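Local coordinates for protein endo-beta-1,4-xylanase Xyn10C (Pseudomonas cellulosa, PDB 1GNY) that binds xylan and xylooligosaccharides through this family 15 carbohydrate-binding module of an enzyme whose separate catalytic domain cleaves internal linkages of the xylan backbone, at residues G32-A37 with A137-I142; V63-E68 with T104-T109; D47-T52 with A123-V128. All blocks are in the same frame, centred on the assembly; numbering follows the deposited sequence.

Contact 1. Residues G32-A37 with A137-I142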
ATOM      1  N   GLY A  32       4.706   2.371 -13.792  1.00 14.57           N
ATOM      2  CA  GLY A  32       4.870   2.368 -12.330  1.00 12.90           C
ATOM      3  C   GLY A  32       5.497   1.099 -11.770  1.00 13.15           C
ATOM      4  O   GLY A  32       6.570   0.710 -12.236  1.00 12.07           O
ATOM      5  N   VAL A  33       4.831   0.498 -10.771  1.00 12.04           N
ATOM      6  CA  VAL A  33       5.305  -0.702 -10.029  1.00 11.58           C
ATOM      7  C   VAL A  33       4.299  -1.840 -10.140  1.00 11.79           C
ATOM      8  O   VAL A  33       3.127  -1.627  -9.843  1.00 12.76           O
ATOM      9  CB  VAL A  33       5.551  -0.355  -8.537  1.00 11.46           C
ATOM     10  CG1 VAL A  33       5.831  -1.589  -7.697  1.00 13.63           C
ATOM     11  CG2 VAL A  33       6.714   0.669  -8.393  1.00 11.14           C
ATOM     12  N   THR A  34       4.768  -3.029 -10.510  1.00 12.53           N
ATOM     13  CA  THR A  34       3.881  -4.210 -10.693  1.00 12.57           C
ATOM     14  C   THR A  34       4.430  -5.366  -9.879  1.00 12.91           C
ATOM     15  O   THR A  34       5.653  -5.579  -9.813  1.00 12.60           O
ATOM     16  CB  THR A  34       3.722  -4.628 -12.191  1.00 12.51           C
ATOM     17  OG1 THR A  34       3.298  -3.493 -12.952  1.00 12.81           O
ATOM     18  CG2 THR A  34       2.657  -5.725 -12.399  1.00 15.46           C
ATOM     19  N   PHE A  35       3.515  -6.101  -9.262  1.00 12.45           N
ATOM     20  CA  PHE A  35       3.865  -7.356  -8.596  1.00 12.54           C
ATOM     21  C   PHE A  35       2.908  -8.497  -8.977  1.00 12.68           C
ATOM     22  O   PHE A  35       1.729  -8.269  -9.338  1.00 13.34           O
ATOM     23  CB  PHE A  35       3.982  -7.199  -7.073  1.00 12.18           C
ATOM     24  CG  PHE A  35       2.681  -6.983  -6.337  1.00 11.85           C
ATOM     25  CD1 PHE A  35       2.171  -5.681  -6.162  1.00 12.20           C
ATOM     26  CD2 PHE A  35       2.011  -8.037  -5.734  1.00 13.28           C
ATOM     27  CE1 PHE A  35       1.010  -5.470  -5.482  1.00 13.97           C
ATOM     28  CE2 PHE A  35       0.836  -7.820  -5.035  1.00 14.44           C
ATOM     29  CZ  PHE A  35       0.344  -6.520  -4.892  1.00 13.89           C
ATOM     30  N   ALA A  36       3.446  -9.715  -8.882  1.00 12.80           N
ATOM     31  CA  ALA A  36       2.687 -10.958  -9.027  1.00 13.24           C
ATOM     32  C   ALA A  36       2.002 -11.271  -7.679  1.00 13.29           C
ATOM     33  O   ALA A  36       2.653 -11.419  -6.624  1.00 13.87           O
ATOM     34  CB  ALA A  36       3.596 -12.106  -9.430  1.00 13.50           C
ATOM     35  N   ALA A  37       0.676 -11.295  -7.692  1.00 14.29           N
ATOM     36  CA  ALA A  37      -0.128 -11.534  -6.486  1.00 14.07           C
ATOM     37  C   ALA A  37      -0.215 -13.051  -6.202  1.00 15.48           C
ATOM     38  O   ALA A  37      -1.230 -13.722  -6.452  1.00 15.24           O
ATOM     39  CB  ALA A  37      -1.516 -10.916  -6.640  1.00 14.67           C
ATOM     40  N   ALA A 137      -4.640 -14.345  -7.570  1.00 15.48           N
ATOM     41  CA  ALA A 137      -3.900 -14.694  -8.780  1.00 15.80           C
ATOM     42  C   ALA A 137      -3.698 -13.403  -9.579  1.00 15.07           C
ATOM     43  O   ALA A 137      -4.139 -12.337  -9.165  1.00 14.97           O
ATOM     44  CB  ALA A 137      -4.622 -15.730  -9.581  1.00 15.96           C
ATOM     45  N   GLY A 138      -2.956 -13.480 -10.670  1.00 14.96           N
ATOM     46  CA  GLY A 138      -2.748 -12.329 -11.530  1.00 14.37           C
ATOM     47  C   GLY A 138      -1.775 -11.296 -10.933  1.00 14.49           C
ATOM     48  O   GLY A 138      -0.969 -11.609 -10.073  1.00 13.81           O
ATOM     49  N   THR A 139      -1.907 -10.073 -11.421  1.00 13.99           N
ATOM     50  CA  THR A 139      -0.980  -8.975 -11.086  1.00 14.11           C
ATOM     51  C   THR A 139      -1.709  -7.736 -10.648  1.00 13.35           C
ATOM     52  O   THR A 139      -2.927  -7.581 -10.884  1.00 11.77           O
ATOM     53  CB  THR A 139      -0.057  -8.622 -12.279  1.00 14.05           C
ATOM     54  OG1 THR A 139      -0.838  -8.100 -13.368  1.00 15.29           O
ATOM     55  CG2 THR A 139       0.634  -9.837 -12.830  1.00 17.15           C
ATOM     56  N   ILE A 140      -0.944  -6.876  -9.972  1.00 12.08           N
ATOM     57  CA  ILE A 140      -1.388  -5.550  -9.525  1.00 12.34           C
ATOM     58  C   ILE A 140      -0.347  -4.535  -9.974  1.00 12.70           C
ATOM     59  O   ILE A 140       0.844  -4.782  -9.773  1.00 13.06           O
ATOM     60  CB  ILE A 140      -1.531  -5.492  -7.983  1.00 13.12           C
ATOM     61  CG1 ILE A 140      -2.624  -6.444  -7.460  1.00 12.07           C
ATOM     62  CG2 ILE A 140      -1.832  -4.059  -7.516  1.00 12.68           C
ATOM     63  CD1 ILE A 140      -4.038  -6.184  -7.910  1.00 14.88           C
ATOM     64  N   THR A 141      -0.789  -3.421 -10.572  1.00 12.18           N
ATOM     65  CA  THR A 141       0.076  -2.294 -10.934  1.00 12.77           C
ATOM     66  C   THR A 141      -0.288  -1.060 -10.114  1.00 13.46           C
ATOM     67  O   THR A 141      -1.456  -0.668 -10.062  1.00 13.18           O
ATOM     68  CB  THR A 141       0.038  -1.962 -12.442  1.00 13.40           C
ATOM     69  OG1 THR A 141       0.517  -3.104 -13.189  1.00 13.85           O
ATOM     70  CG2 THR A 141       0.945  -0.777 -12.773  1.00 13.64           C
ATOM     71  N   ILE A 142       0.714  -0.482  -9.443  1.00 12.17           N
ATOM     72  CA  ILE A 142       0.565   0.831  -8.762  1.00 12.37           C
ATOM     73  C   ILE A 142       1.146   1.929  -9.674  1.00 11.98           C
ATOM     74  O   ILE A 142       2.330   1.909 -10.005  1.00 12.54           O
ATOM     75  CB  ILE A 142       1.246   0.893  -7.357  1.00 12.39           C
ATOM     76  CG1 ILE A 142       0.809  -0.275  -6.493  1.00 14.29           C
ATOM     77  CG2 ILE A 142       0.913   2.223  -6.666  1.00 15.02           C
ATOM     78  CD1 ILE A 142       1.789  -1.401  -6.454  1.00 14.52           C
TER

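Contact 2. Residues V63-E68 with T104-T109. With NA (sodium ion), chain C.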
ATOM      1  N   VAL A  63      -4.349   2.561  -8.975  1.00 13.48           N
ATOM      2  CA  VAL A  63      -3.948   1.179  -9.304  1.00 13.77           C
ATOM      3  C   VAL A  63      -4.648   0.617 -10.525  1.00 15.08           C
ATOM      4  O   VAL A  63      -5.666   1.146 -10.941  1.00 14.95           O
ATOM      5  CB  VAL A  63      -4.173   0.193  -8.125  1.00 13.64           C
ATOM      6  CG1 VAL A  63      -3.469   0.688  -6.877  1.00 14.23           C
ATOM      7  CG2 VAL A  63      -5.683  -0.008  -7.826  1.00 15.87           C
ATOM      8  N   ASN A  64      -4.059  -0.416 -11.111  1.00 15.43           N
ATOM      9  CA  ASN A  64      -4.717  -1.194 -12.161  1.00 16.32           C
ATOM     10  C   ASN A  64      -4.609  -2.649 -11.797  1.00 16.99           C
ATOM     11  O   ASN A  64      -3.501  -3.157 -11.498  1.00 16.30           O
ATOM     12  CB  ASN A  64      -4.143  -0.950 -13.530  1.00 17.57           C
ATOM     13  CG  ASN A  64      -5.010  -1.575 -14.625  1.00 18.25           C
ATOM     14  OD1 ASN A  64      -4.915  -2.761 -14.892  1.00 16.46           O
ATOM     15  ND2 ASN A  64      -5.926  -0.768 -15.215  1.00 21.21           N
ATOM     16  N   VAL A  65      -5.751  -3.331 -11.786  1.00 16.47           N
ATOM     17  CA  VAL A  65      -5.806  -4.751 -11.398  1.00 18.02           C
ATOM     18  C   VAL A  65      -6.030  -5.650 -12.627  1.00 17.13           C
ATOM     19  O   VAL A  65      -6.814  -5.312 -13.501  1.00 16.38           O
ATOM     20  CB  VAL A  65      -6.755  -5.041 -10.198  1.00 19.77           C
ATOM     21  CG1 VAL A  65      -7.231  -3.747  -9.438  1.00 21.78           C
ATOM     22  CG2 VAL A  65      -7.898  -5.968 -10.527  1.00 21.04           C
ATOM     23  N   SER A  66      -5.303  -6.758 -12.714  1.00 16.41           N
ATOM     24  CA  SER A  66      -5.433  -7.649 -13.881  1.00 17.14           C
ATOM     25  C   SER A  66      -6.724  -8.464 -13.824  1.00 16.61           C
ATOM     26  O   SER A  66      -7.350  -8.660 -12.765  1.00 15.79           O
ATOM     27  CB  SER A  66      -4.246  -8.616 -14.026  1.00 18.26           C
ATOM     28  OG  SER A  66      -4.328  -9.687 -13.104  1.00 18.85           O
ATOM     29  N   ALA A  67      -7.100  -8.971 -14.988  1.00 16.97           N
ATOM     30  CA  ALA A  67      -8.311  -9.803 -15.110  1.00 17.32           C
ATOM     31  C   ALA A  67      -8.250 -11.055 -14.215  1.00 16.92           C
ATOM     32  O   ALA A  67      -9.236 -11.425 -13.555  1.00 16.79           O
ATOM     33  CB  ALA A  67      -8.516 -10.198 -16.577  1.00 17.86           C
ATOM     34  N   GLU A  68      -7.086 -11.704 -14.184  1.00 17.01           N
ATOM     35  CA  GLU A  68      -6.903 -12.869 -13.320  1.00 17.46           C
ATOM     36  C   GLU A  68      -7.061 -12.515 -11.832  1.00 16.52           C
ATOM     37  O   GLU A  68      -7.581 -13.316 -11.053  1.00 16.82           O
ATOM     38  CB  GLU A  68      -5.530 -13.519 -13.558  1.00 18.50           C
ATOM     39  CG  GLU A  68      -5.463 -14.375 -14.812  1.00 23.97           C
ATOM     40  CD  GLU A  68      -4.045 -14.862 -15.117  1.00 31.72           C
ATOM     41  OE1 GLU A  68      -3.059 -14.279 -14.612  1.00 36.75           O
ATOM     42  OE2 GLU A  68      -3.900 -15.854 -15.867  1.00 38.33           O
ATOM     43  N   THR A 104     -10.812  -0.630 -15.848  1.00 18.66           N
ATOM     44  CA  THR A 104     -10.275   0.727 -15.765  1.00 19.21           C
ATOM     45  C   THR A 104      -9.343   0.833 -14.571  1.00 18.69           C
ATOM     46  O   THR A 104      -9.332  -0.006 -13.668  1.00 18.30           O
ATOM     47  CB  THR A 104     -11.402   1.794 -15.595  1.00 20.06           C
ATOM     48  OG1 THR A 104     -11.934   1.752 -14.265  1.00 20.22           O
ATOM     49  CG2 THR A 104     -12.608   1.570 -16.503  1.00 20.98           C
ATOM     50  N   ASP A 105      -8.547   1.888 -14.586  1.00 17.92           N
ATOM     51  CA  ASP A 105      -7.774   2.267 -13.398  1.00 17.41           C
ATOM     52  C   ASP A 105      -8.744   2.670 -12.273  1.00 17.58           C
ATOM     53  O   ASP A 105      -9.886   3.111 -12.525  1.00 18.11           O
ATOM     54  CB  ASP A 105      -6.871   3.486 -13.631  1.00 18.12           C
ATOM     55  CG  ASP A 105      -5.733   3.222 -14.587  1.00 17.21           C
ATOM     56  OD1 ASP A 105      -5.470   2.044 -14.914  1.00 19.95           O
ATOM     57  OD2 ASP A 105      -5.052   4.151 -15.082  1.00 19.73           O
ATOM     58  N   LEU A 106      -8.274   2.545 -11.039  1.00 15.82           N
ATOM     59  CA  LEU A 106      -9.040   2.895  -9.829  1.00 17.17           C
ATOM     60  C   LEU A 106      -8.188   3.659  -8.837  1.00 17.69           C
ATOM     61  O   LEU A 106      -6.966   3.488  -8.791  1.00 16.62           O
ATOM     62  CB  LEU A 106      -9.486   1.636  -9.092  1.00 17.86           C
ATOM     63  CG  LEU A 106     -10.356   0.660  -9.850  1.00 22.39           C
ATOM     64  CD1 LEU A 106     -10.278  -0.717  -9.187  1.00 26.15           C
ATOM     65  CD2 LEU A 106     -11.785   1.213  -9.944  1.00 26.17           C
ATOM     66  N   THR A 107      -8.853   4.463  -8.014  1.00 17.92           N
ATOM     67  CA  THR A 107      -8.199   5.168  -6.911  1.00 18.09           C
ATOM     68  C   THR A 107      -8.694   4.555  -5.609  1.00 18.56           C
ATOM     69  O   THR A 107      -9.917   4.565  -5.301  1.00 18.67           O
ATOM     70  CB  THR A 107      -8.487   6.673  -6.912  1.00 18.56           C
ATOM     71  OG1 THR A 107      -7.941   7.266  -8.100  1.00 19.57           O
ATOM     72  CG2 THR A 107      -7.764   7.375  -5.781  1.00 19.22           C
ATOM     73  N   LEU A 108      -7.753   4.024  -4.841  1.00 18.09           N
ATOM     74  CA  LEU A 108      -8.026   3.453  -3.528  1.00 17.87           C
ATOM     75  C   LEU A 108      -7.420   4.340  -2.451  1.00 18.83           C
ATOM     76  O   LEU A 108      -6.326   4.856  -2.611  1.00 17.65           O
ATOM     77  CB  LEU A 108      -7.432   2.056  -3.417  1.00 18.21           C
ATOM     78  CG  LEU A 108      -7.918   1.056  -4.469  1.00 19.21           C
ATOM     79  CD1 LEU A 108      -7.257  -0.279  -4.266  1.00 22.22           C
ATOM     80  CD2 LEU A 108      -9.432   0.891  -4.451  1.00 20.97           C
ATOM     81  N   THR A 109      -8.163   4.537  -1.369  1.00 18.89           N
ATOM     82  CA  THR A 109      -7.715   5.414  -0.295  1.00 19.46           C
ATOM     83  C   THR A 109      -7.734   4.737   1.071  1.00 19.17           C
ATOM     84  O   THR A 109      -8.481   3.762   1.322  1.00 19.62           O
ATOM     85  CB  THR A 109      -8.479   6.755  -0.248  1.00 20.27           C
ATOM     86  OG1 THR A 109      -9.820   6.529   0.201  1.00 23.24           O
ATOM     87  CG2 THR A 109      -8.612   7.418  -1.591  1.00 20.77           C
TER
HETATM   88 NA    NA C1244      -6.822  -3.975 -15.793  1.00 34.18          NA
HETATM   89  O   HOH W   1      -7.603  -1.835 -17.383  1.00 31.91           O
HETATM   90  O   HOH W   2      -8.089  -2.308 -12.935  1.00 23.57           O
HETATM   91  O   HOH W   3      -6.163  -5.160 -17.194  1.00 36.61           O

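Contact 3. Residues D47-T52 with A123-V128. With XYP (beta-D-xylopyranose), chain B.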
ATOM      1  N   ASP A  47       9.273   2.951   1.836  1.00 15.09           N
ATOM      2  CA  ASP A  47       9.415   3.571   3.144  1.00 15.72           C
ATOM      3  C   ASP A  47       9.218   5.077   3.120  1.00 15.64           C
ATOM      4  O   ASP A  47       9.682   5.767   2.210  1.00 16.66           O
ATOM      5  CB  ASP A  47      10.808   3.342   3.719  1.00 15.67           C
ATOM      6  CG  ASP A  47      11.125   1.914   3.919  1.00 17.14           C
ATOM      7  OD1 ASP A  47      10.221   1.114   4.284  1.00 16.37           O
ATOM      8  OD2 ASP A  47      12.284   1.503   3.759  1.00 20.01           O
ATOM      9  N   ILE A  48       8.520   5.577   4.119  1.00 14.89           N
ATOM     10  CA  ILE A  48       8.477   6.994   4.418  1.00 15.77           C
ATOM     11  C   ILE A  48       9.592   7.191   5.447  1.00 16.02           C
ATOM     12  O   ILE A  48       9.589   6.613   6.547  1.00 16.16           O
ATOM     13  CB  ILE A  48       7.119   7.456   4.954  1.00 15.62           C
ATOM     14  CG1 ILE A  48       6.043   7.394   3.858  1.00 16.81           C
ATOM     15  CG2 ILE A  48       7.192   8.917   5.530  1.00 16.05           C
ATOM     16  CD1 ILE A  48       6.263   8.287   2.612  1.00 19.44           C
ATOM     17  N   ALA A  49      10.535   8.063   5.098  1.00 16.65           N
ATOM     18  CA  ALA A  49      11.644   8.355   6.005  1.00 16.78           C
ATOM     19  C   ALA A  49      11.240   9.097   7.283  1.00 16.99           C
ATOM     20  O   ALA A  49      10.519  10.118   7.249  1.00 17.20           O
ATOM     21  CB  ALA A  49      12.714   9.184   5.257  1.00 17.58           C
ATOM     22  N   ARG A  50      11.757   8.601   8.400  1.00 17.33           N
ATOM     23  CA  ARG A  50      11.543   9.256   9.672  1.00 17.98           C
ATOM     24  C   ARG A  50      12.110  10.685   9.699  1.00 17.93           C
ATOM     25  O   ARG A  50      13.038  11.037   8.920  1.00 17.45           O
ATOM     26  CB  ARG A  50      12.180   8.453  10.796  1.00 18.78           C
ATOM     27  CG  ARG A  50      13.648   8.120  10.522  1.00 22.79           C
ATOM     28  CD  ARG A  50      14.337   7.614  11.748  1.00 29.62           C
ATOM     29  NE  ARG A  50      15.583   6.904  11.675  1.00 34.38           N
ATOM     30  CZ  ARG A  50      16.066   6.105  10.727  1.00 39.75           C
ATOM     31  NH1 ARG A  50      15.889   6.149   9.387  1.00 40.39           N
ATOM     32  NH2 ARG A  50      16.980   5.320  11.229  1.00 43.44           N
ATOM     33  N   PRO A  51      11.528  11.528  10.560  1.00 17.67           N
ATOM     34  CA  PRO A  51      10.409  11.245  11.482  1.00 17.31           C
ATOM     35  C   PRO A  51       9.106  11.357  10.760  1.00 16.24           C
ATOM     36  O   PRO A  51       9.070  11.866   9.620  1.00 17.03           O
ATOM     37  CB  PRO A  51      10.543  12.379  12.488  1.00 17.79           C
ATOM     38  CG  PRO A  51      10.967  13.555  11.586  1.00 16.77           C
ATOM     39  CD  PRO A  51      11.937  12.948  10.609  1.00 18.48           C
ATOM     40  N   THR A  52       8.040  10.894  11.400  1.00 16.32           N
ATOM     41  CA  THR A  52       6.711  10.971  10.799  1.00 15.51           C
ATOM     42  C   THR A  52       5.662  11.625  11.685  1.00 14.81           C
ATOM     43  O   THR A  52       5.662  11.471  12.916  1.00 14.62           O
ATOM     44  CB  THR A  52       6.179   9.569  10.367  1.00 15.91           C
ATOM     45  OG1 THR A  52       5.898   8.742  11.516  1.00 15.92           O
ATOM     46  CG2 THR A  52       7.234   8.827   9.528  1.00 17.27           C
ATOM     47  N   ALA A 123      11.447   7.790  15.999  1.00 20.90           N
ATOM     48  CA  ALA A 123      12.382   6.653  16.034  1.00 21.45           C
ATOM     49  C   ALA A 123      12.522   5.799  14.761  1.00 21.50           C
ATOM     50  O   ALA A 123      13.613   5.347  14.421  1.00 21.49           O
ATOM     51  CB  ALA A 123      12.008   5.749  17.216  1.00 21.65           C
ATOM     52  N   ARG A 124      11.419   5.563  14.070  1.00 21.15           N
ATOM     53  CA  ARG A 124      11.407   4.572  12.974  1.00 21.19           C
ATOM     54  C   ARG A 124      10.933   5.081  11.628  1.00 19.83           C
ATOM     55  O   ARG A 124      10.118   5.986  11.552  1.00 18.91           O
ATOM     56  CB  ARG A 124      10.490   3.433  13.385  1.00 22.38           C
ATOM     57  CG  ARG A 124      10.921   2.754  14.674  1.00 24.96           C
ATOM     58  CD  ARG A 124       9.962   1.663  15.138  1.00 30.52           C
ATOM     59  NE  ARG A 124      10.390   0.994  16.368  1.00 32.47           N
ATOM     60  CZ  ARG A 124      11.424   0.157  16.493  1.00 37.89           C
ATOM     61  NH1 ARG A 124      12.182  -0.188  15.445  1.00 39.96           N
ATOM     62  NH2 ARG A 124      11.693  -0.382  17.689  1.00 38.68           N
ATOM     63  N   ASP A 125      11.446   4.467  10.570  1.00 19.04           N
ATOM     64  CA  ASP A 125      10.880   4.679   9.247  1.00 18.27           C
ATOM     65  C   ASP A 125       9.540   3.925   9.287  1.00 17.33           C
ATOM     66  O   ASP A 125       9.349   3.007  10.095  1.00 17.87           O
ATOM     67  CB  ASP A 125      11.731   4.067   8.147  1.00 18.36           C
ATOM     68  CG  ASP A 125      13.081   4.753   7.957  1.00 22.83           C
ATOM     69  OD1 ASP A 125      13.202   5.979   8.184  1.00 19.31           O
ATOM     70  OD2 ASP A 125      14.079   4.110   7.504  1.00 26.41           O
ATOM     71  N   VAL A 126       8.638   4.346   8.424  1.00 15.83           N
ATOM     72  CA  VAL A 126       7.312   3.710   8.316  1.00 15.07           C
ATOM     73  C   VAL A 126       7.236   3.030   6.953  1.00 15.26           C
ATOM     74  O   VAL A 126       7.410   3.686   5.906  1.00 16.43           O
ATOM     75  CB  VAL A 126       6.201   4.722   8.511  1.00 14.42           C
ATOM     76  CG1 VAL A 126       4.820   4.126   8.223  1.00 14.35           C
ATOM     77  CG2 VAL A 126       6.231   5.219   9.939  1.00 14.31           C
ATOM     78  N   GLN A 127       6.934   1.733   6.991  1.00 13.37           N
ATOM     79  CA  GLN A 127       6.734   0.937   5.781  1.00 12.49           C
ATOM     80  C   GLN A 127       5.292   1.031   5.358  1.00 12.46           C
ATOM     81  O   GLN A 127       4.409   0.740   6.171  1.00 12.80           O
ATOM     82  CB  GLN A 127       7.106  -0.520   6.003  1.00 12.60           C
ATOM     83  CG  GLN A 127       6.972  -1.438   4.786  1.00 13.02           C
ATOM     84  CD  GLN A 127       7.554  -2.810   5.067  1.00 14.13           C
ATOM     85  OE1 GLN A 127       8.743  -3.038   4.791  1.00 14.67           O
ATOM     86  NE2 GLN A 127       6.719  -3.728   5.560  1.00 15.37           N
ATOM     87  N   VAL A 128       5.065   1.435   4.116  1.00 12.72           N
ATOM     88  CA  VAL A 128       3.720   1.629   3.560  1.00 11.85           C
ATOM     89  C   VAL A 128       3.575   0.787   2.303  1.00 12.07           C
ATOM     90  O   VAL A 128       4.524   0.665   1.519  1.00 12.04           O
ATOM     91  CB  VAL A 128       3.456   3.137   3.206  1.00 12.10           C
ATOM     92  CG1 VAL A 128       2.033   3.334   2.637  1.00 12.91           C
ATOM     93  CG2 VAL A 128       3.694   4.027   4.407  1.00 12.99           C
TER
HETATM   94  C1  XYP B   2       8.222  -8.411   7.271  1.00 18.73           C
HETATM   95  C2  XYP B   2       7.199  -7.672   6.424  1.00 15.52           C
HETATM   96  C3  XYP B   2       6.059  -7.140   7.289  1.00 15.12           C
HETATM   97  C4  XYP B   2       5.541  -8.231   8.231  1.00 16.53           C
HETATM   98  C5  XYP B   2       6.720  -8.856   8.950  1.00 17.25           C
HETATM   99  O2  XYP B   2       7.811  -6.565   5.770  1.00 15.43           O
HETATM  100  O3  XYP B   2       5.001  -6.662   6.473  1.00 13.94           O
HETATM  101  O4  XYP B   2       4.683  -7.620   9.168  1.00 14.99           O
HETATM  102  O5  XYP B   2       7.665  -9.382   8.044  1.00 17.09           O

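Contact 1. Residues G32-A37 with A137-I142
V33 and F35 pair through their backbones with I142 and I140 as the hydrogen-bonded positions of an antiparallel ladder. V33 N gives to I142 O at 3.0 Å, and V33 O takes from I142 N at 2.7 Å; F35 and I140 repeat the reciprocal pair. Past the strand end the ladder gains one more bond, from A37 N to G138 O (2.9 Å). Weaker CA-H...O contacts fill the gaps, among them T34 CA to I140 O and T141 CA to V33 O. At the other end the backbone at G32 calls for glycine: a CB would clash with I142 O, and the backbone angles would also jam one against the preceding carbonyl. The ladder is an inner seam of the curled antiparallel sheet of this beta-sandwich module, for strand 32-36 also pairs with 27-29, and strand 139-149 with 58-65. The side-chain hydrogen bond across the pair lies on the face bearing T34, A36, T139 and T141. There the T34 and T141 hydroxyls share it, OG1 to OG1 at 2.8 Å, while T34 CG2 lies 3.5 Å from T141 OG1. Apolar contact occupies the face of V33, F35, I140 and I142. With F35 CG wedged between the backbone N and the carbonyl carbon (chi1 71°), the ring lies beside I140, pointing the same way, and F35 CE1 comes 3.6 Å from I140 CB. I142 CD1 meets the ring's edge, 4.3 Å from F35 CE1, and also touches V33 CG1. Helix 67-72 lays F69 on A37 and I140; M9 packs on V33 and I142.

Contact 2. Residues V63-E68 with T104-T109
N64 divides its side-chain amide between a metal and the facing segment: OD1 binds a sodium ion at 2.4 Å, while ND2 donates to D105 OD1 at 2.9 Å. CG, anti to the backbone N (chi1 -170°), carries the amide toward both partners. The D105 oxygen is met nearly along its C-O axis, although the carboxylate plane is turned 83° from the amide, so the two flat groups cross rather than lie together. D105 OD2 forms a salt bridge with K143, and the carboxylate therefore ties a neutral amide and a cation together. The sodium is also bound by V65 O at 2.6 Å, by A102 O from a loop outside the two segments, and by a water that accepts a hydrogen bond from N64 ND2. Another water accepts from V65 N and probably donates to T104 O, bridging the segments where they part. All this sits at the end of the antiparallel pairing of strands 58-65 and 106-111 in the curled sheet of the beta-sandwich. V63 and L106 form a hydrogen-bonded pair there, V63 N to L106 O at 2.8 Å and L106 N to V63 O at 3.0 Å, and L108 bonds M61 further on. Beyond V65 the chain leaves this partner, and S66 N-caps helix 67-72. Away from the metal, hydrophobic side chains close the contact. V63 CG2 meets L108 CD1 at 3.9 Å, the two side chains crossing at about a right angle, and V65 CG1 lies 4.3 Å from L106 CD1. L76 and I78 of strand 75-82, in the other sheet, also touch L108.

Contact 3. Residues D47-T52 with A123-V128
R50 crosses the D125 side chain obliquely, its CG 3.2 Å from D125 OD1 and its NH1 in a salt bridge to the same oxygen at 2.9 Å. CG starts from the position between the backbone N and the carbonyl carbon (chi1 52°), and the chain then runs extended to NE, with CD passing A123 O. The guanidinium stands 86° from the carboxylate plane, so they do not meet flat. D125 OD1 also accepts R50 N, through its anti lone pair, at 3.0 Å. An alanine in place of D125 would probably leave R50 N and the guanidinium without this acceptor and free the arginine to swing away. Beside this pair, I48 and V126 exchange two backbone bonds, and T52 CG2 packs on V126 CG2 at 3.8 Å. On the sheet face opposite I48 and V126, D47 OD1 lies near Q127 CB, while R14 and K83 bind the D47 carboxylate. Extended Q127 donates from NE2 to xylose O2 at 3.0 Å; NE2 also bonds Q81 OE1, and OE1 is held by R14. With R14 bound to both D47 and Q127, this charged network is likely to help fix the amide that meets the sugar hydroxyl.

Contacts 1 and 2 belong to one sheet, as strands 139-149 and 58-65 are neighbours in it. Their centres lie about 10 Å apart, and they touch: T141 O is 2.8 Å from N64 N and T139 N is 3.0 Å from S66 OG, both probable hydrogen bonds. The sodium site of contact 2 is thus close to contact 1, about 8 Å from the T139 side chain. Contact 3 joins strands of the second sheet, on the opposite side of the chain's centre, with its centre about 24 Å from that of contact 1 and 26 Å from that of contact 2. Of the three, it alone supplies a residue that binds the sugar, Q127; the F35 side chain of contact 1 is about 12 Å from a bound xylose.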